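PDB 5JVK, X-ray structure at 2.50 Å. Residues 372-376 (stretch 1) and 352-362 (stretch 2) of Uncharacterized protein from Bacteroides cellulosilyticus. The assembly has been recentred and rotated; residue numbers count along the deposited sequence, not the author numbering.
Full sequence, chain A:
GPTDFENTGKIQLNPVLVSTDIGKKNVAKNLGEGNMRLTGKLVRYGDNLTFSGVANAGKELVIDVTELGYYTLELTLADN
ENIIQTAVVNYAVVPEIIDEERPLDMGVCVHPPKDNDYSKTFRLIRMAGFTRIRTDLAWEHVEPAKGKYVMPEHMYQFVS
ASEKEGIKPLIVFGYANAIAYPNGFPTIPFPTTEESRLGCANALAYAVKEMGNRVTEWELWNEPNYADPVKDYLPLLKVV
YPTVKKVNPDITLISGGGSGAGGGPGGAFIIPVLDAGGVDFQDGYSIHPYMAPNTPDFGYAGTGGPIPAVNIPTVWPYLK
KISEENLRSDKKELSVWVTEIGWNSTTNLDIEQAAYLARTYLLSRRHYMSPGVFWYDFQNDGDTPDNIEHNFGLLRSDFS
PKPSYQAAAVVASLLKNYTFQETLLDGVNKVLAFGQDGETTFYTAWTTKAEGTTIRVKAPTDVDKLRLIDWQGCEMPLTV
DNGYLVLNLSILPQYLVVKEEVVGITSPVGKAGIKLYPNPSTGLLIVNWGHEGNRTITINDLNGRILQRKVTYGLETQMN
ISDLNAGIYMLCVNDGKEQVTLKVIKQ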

# COMPACT_ATOMS: atom_id res chain seq x y z
N GLY A 372 -2.42 4.55 9.28
CA GLY A 372 -1.72 3.58 8.43
C GLY A 372 -2.66 2.76 7.57
O GLY A 372 -3.35 1.87 8.08
N VAL A 373 -2.69 3.07 6.28
CA VAL A 373 -3.46 2.31 5.30
C VAL A 373 -2.47 1.52 4.45
O VAL A 373 -1.73 2.09 3.65
CB VAL A 373 -4.31 3.25 4.42
CG1 VAL A 373 -5.04 2.47 3.33
CG2 VAL A 373 -5.30 4.02 5.30
N PHE A 374 -2.48 0.20 4.64
CA PHE A 374 -1.48 -0.69 4.05
C PHE A 374 -2.02 -1.40 2.81
O PHE A 374 -2.96 -2.20 2.91
CB PHE A 374 -1.01 -1.73 5.07
CG PHE A 374 -0.22 -1.15 6.20
CD1 PHE A 374 1.16 -1.33 6.27
CD2 PHE A 374 -0.85 -0.44 7.22
CE1 PHE A 374 1.89 -0.80 7.32
CE2 PHE A 374 -0.12 0.10 8.27
CZ PHE A 374 1.25 -0.09 8.32
N TRP A 375 -1.42 -1.13 1.65
CA TRP A 375 -1.80 -1.79 0.41
C TRP A 375 -1.39 -3.25 0.44
O TRP A 375 -0.24 -3.56 0.75
CB TRP A 375 -1.16 -1.11 -0.80
CG TRP A 375 -1.47 -1.80 -2.10
CD1 TRP A 375 -0.74 -2.78 -2.70
CD2 TRP A 375 -2.60 -1.56 -2.94
NE1 TRP A 375 -1.35 -3.17 -3.87
CE2 TRP A 375 -2.49 -2.43 -4.04
CE3 TRP A 375 -3.69 -0.68 -2.88
CZ2 TRP A 375 -3.43 -2.46 -5.07
CZ3 TRP A 375 -4.62 -0.71 -3.90
CH2 TRP A 375 -4.48 -1.59 -4.99
N TYR A 376 -2.33 -4.14 0.11
CA TYR A 376 -2.01 -5.55 -0.11
C TYR A 376 -1.96 -5.81 -1.62
O TYR A 376 -2.97 -5.63 -2.29
CB TYR A 376 -3.04 -6.49 0.54
CG TYR A 376 -2.57 -7.92 0.50
CD1 TYR A 376 -1.75 -8.42 1.51
CD2 TYR A 376 -2.87 -8.75 -0.58
CE1 TYR A 376 -1.27 -9.72 1.46
CE2 TYR A 376 -2.40 -10.06 -0.63
CZ TYR A 376 -1.60 -10.54 0.39
OH TYR A 376 -1.13 -11.83 0.35
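Stretch 2, residues 352-362: EQAAYLARTYL

The most distinctive feature of this contact is a tyrosine hydroxyl that reaches out of a helix to the backbone of a strand: OH of Tyr-361 lies 3.1 Å from the carbonyl O of Val-373 and 3.3 Å from the backbone N of Trp-375. The phenol thus sits at the strand's main chain, close to polar atoms of two residues whose side chains both face the helix. The distance to the Val-373 carbonyl is suitable for a hydrogen bond, although the hydroxyl proton has another acceptor within reach and its position is not settled.

Around this polar point the packing illustrates a general principle of helix-on-strand contacts: alternation in the strand meets periodicity in the helix. Residues 352-362 are helical throughout, with phi/psi values close to the ideal and an unbroken series of i to i+4 backbone hydrogen bonds, from Tyr-356 N to Glu-352 O (2.8 Å) through to Leu-362 N to Ala-358 O (3.0 Å). Residues 373-375 are extended. The two segments run almost exactly antiparallel, at 172° between their N-to-C directions, and their axes approach to 10.4 Å, a spacing filled by a single layer of side chains. In an extended chain, successive side chains point to opposite sides, so Val-373 and Trp-375 turn toward the helix while Phe-374 turns away. On the helix, Gln-353, Leu-357 and Tyr-361 are spaced four residues apart, about one turn each, and therefore line up along the strand. The antiparallel direction fixes the order: Val-373 lies nearest Tyr-361, with 7.8 Å from CA to CA, and Trp-375 nearest Leu-357, at 8.0 Å between the same atoms.

Trp-375 contributes most to the surface covered. With chi1 in the t well, the indole of Trp-375 turns a face to Leu-357. CD1 of Leu-357 stands 3.6 Å from the centroid of the six-membered ring of Trp-375 and only 9° off the ring normal, a CH-pi contact in which the methyl is almost centred over the ring. Gln-353 meets the same indole differently: its CA-to-CB bond points sideways, but the end of the side chain comes nearer, bringing NE2 to the ring edge, 3.8 Å from CZ2 of Trp-375. Both that amide nitrogen and the indole NE1 are hydrogen-bonded elsewhere in the structure.

At the other end, Val-373 packs CG1 against CE1 of Tyr-361 at 3.7 Å, an apolar contact beside the polar one made by the hydroxyl. Thr-360 adds a looser contact, its CG2 4.3 Å from CG1 of Val-373. OG1 of Thr-360 donates a hydrogen bond to the backbone O of Tyr-356 at 2.7 Å, satisfying the hydroxyl within the helix while the methyl approaches the valine. Altogether the stretches bury 342 Å², counting both sides, and the strand's share comes mainly from Val-373 and Trp-375.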

# COMPACT_ATOMS: atom_id res chain seq x y z
N GLU A 352 -7.36 -0.21 -13.74
CA GLU A 352 -8.34 -0.08 -12.65
C GLU A 352 -7.66 -0.20 -11.28
O GLU A 352 -7.92 0.61 -10.39
CB GLU A 352 -9.47 -1.10 -12.79
CG GLU A 352 -10.44 -0.77 -13.93
CD GLU A 352 -11.46 -1.86 -14.21
OE1 GLU A 352 -11.28 -3.02 -13.78
OE2 GLU A 352 -12.47 -1.56 -14.89
N GLN A 353 -6.79 -1.20 -11.14
CA GLN A 353 -5.99 -1.38 -9.91
C GLN A 353 -5.19 -0.12 -9.57
O GLN A 353 -5.14 0.29 -8.40
CB GLN A 353 -5.02 -2.57 -10.06
CG GLN A 353 -4.38 -3.03 -8.75
CD GLN A 353 -3.08 -3.81 -8.91
OE1 GLN A 353 -2.30 -3.58 -9.84
NE2 GLN A 353 -2.83 -4.74 -7.99
N ALA A 354 -4.59 0.50 -10.58
CA ALA A 354 -3.85 1.75 -10.41
C ALA A 354 -4.77 2.89 -10.00
O ALA A 354 -4.51 3.58 -9.02
CB ALA A 354 -3.11 2.10 -11.69
N ALA A 355 -5.86 3.06 -10.75
CA ALA A 355 -6.86 4.09 -10.45
C ALA A 355 -7.40 3.97 -9.02
O ALA A 355 -7.49 4.97 -8.31
CB ALA A 355 -8.00 4.02 -11.46
N TYR A 356 -7.73 2.75 -8.61
CA TYR A 356 -8.32 2.51 -7.29
C TYR A 356 -7.31 2.67 -6.15
O TYR A 356 -7.70 3.03 -5.04
CB TYR A 356 -9.00 1.13 -7.22
CG TYR A 356 -10.14 0.91 -8.20
CD1 TYR A 356 -10.77 1.97 -8.87
CD2 TYR A 356 -10.63 -0.38 -8.44
CE1 TYR A 356 -11.81 1.75 -9.76
CE2 TYR A 356 -11.68 -0.60 -9.32
CZ TYR A 356 -12.27 0.47 -9.98
OH TYR A 356 -13.31 0.25 -10.85
N LEU A 357 -6.03 2.42 -6.43
CA LEU A 357 -4.97 2.67 -5.45
C LEU A 357 -4.88 4.16 -5.13
O LEU A 357 -4.91 4.55 -3.97
CB LEU A 357 -3.62 2.17 -5.96
CG LEU A 357 -2.44 2.20 -4.97
CD1 LEU A 357 -1.48 1.05 -5.24
CD2 LEU A 357 -1.67 3.52 -5.00
N ALA A 358 -4.78 4.99 -6.17
CA ALA A 358 -4.71 6.45 -6.00
C ALA A 358 -5.95 6.97 -5.30
O ALA A 358 -5.86 7.79 -4.38
CB ALA A 358 -4.54 7.13 -7.34
N ARG A 359 -7.11 6.50 -5.74
CA ARG A 359 -8.40 6.90 -5.17
C ARG A 359 -8.57 6.49 -3.71
O ARG A 359 -9.15 7.25 -2.92
CB ARG A 359 -9.56 6.39 -6.04
CG ARG A 359 -9.78 7.30 -7.24
CD ARG A 359 -10.40 6.63 -8.45
NE ARG A 359 -11.75 6.12 -8.24
CZ ARG A 359 -12.56 5.68 -9.20
NH1 ARG A 359 -12.17 5.68 -10.48
NH2 ARG A 359 -13.77 5.23 -8.89
N THR A 360 -8.05 5.32 -3.34
CA THR A 360 -8.05 4.88 -1.94
C THR A 360 -7.32 5.87 -1.03
O THR A 360 -7.87 6.29 -0.01
CB THR A 360 -7.41 3.48 -1.78
OG1 THR A 360 -8.22 2.51 -2.44
CG2 THR A 360 -7.26 3.08 -0.30
N TYR A 361 -6.10 6.24 -1.40
CA TYR A 361 -5.30 7.13 -0.57
C TYR A 361 -5.79 8.58 -0.59
O TYR A 361 -5.70 9.29 0.42
CB TYR A 361 -3.81 7.04 -0.94
CG TYR A 361 -3.21 5.71 -0.55
CD1 TYR A 361 -3.08 5.36 0.79
CD2 TYR A 361 -2.79 4.79 -1.51
CE1 TYR A 361 -2.54 4.14 1.17
CE2 TYR A 361 -2.24 3.56 -1.14
CZ TYR A 361 -2.12 3.25 0.20
OH TYR A 361 -1.58 2.04 0.59
N LEU A 362 -6.34 9.01 -1.73
CA LEU A 362 -6.97 10.33 -1.83
C LEU A 362 -8.25 10.41 -1.00
O LEU A 362 -8.44 11.39 -0.27
CB LEU A 362 -7.25 10.69 -3.29
CG LEU A 362 -5.99 10.96 -4.13
CD1 LEU A 362 -6.30 10.87 -5.62
CD2 LEU A 362 -5.38 12.31 -3.80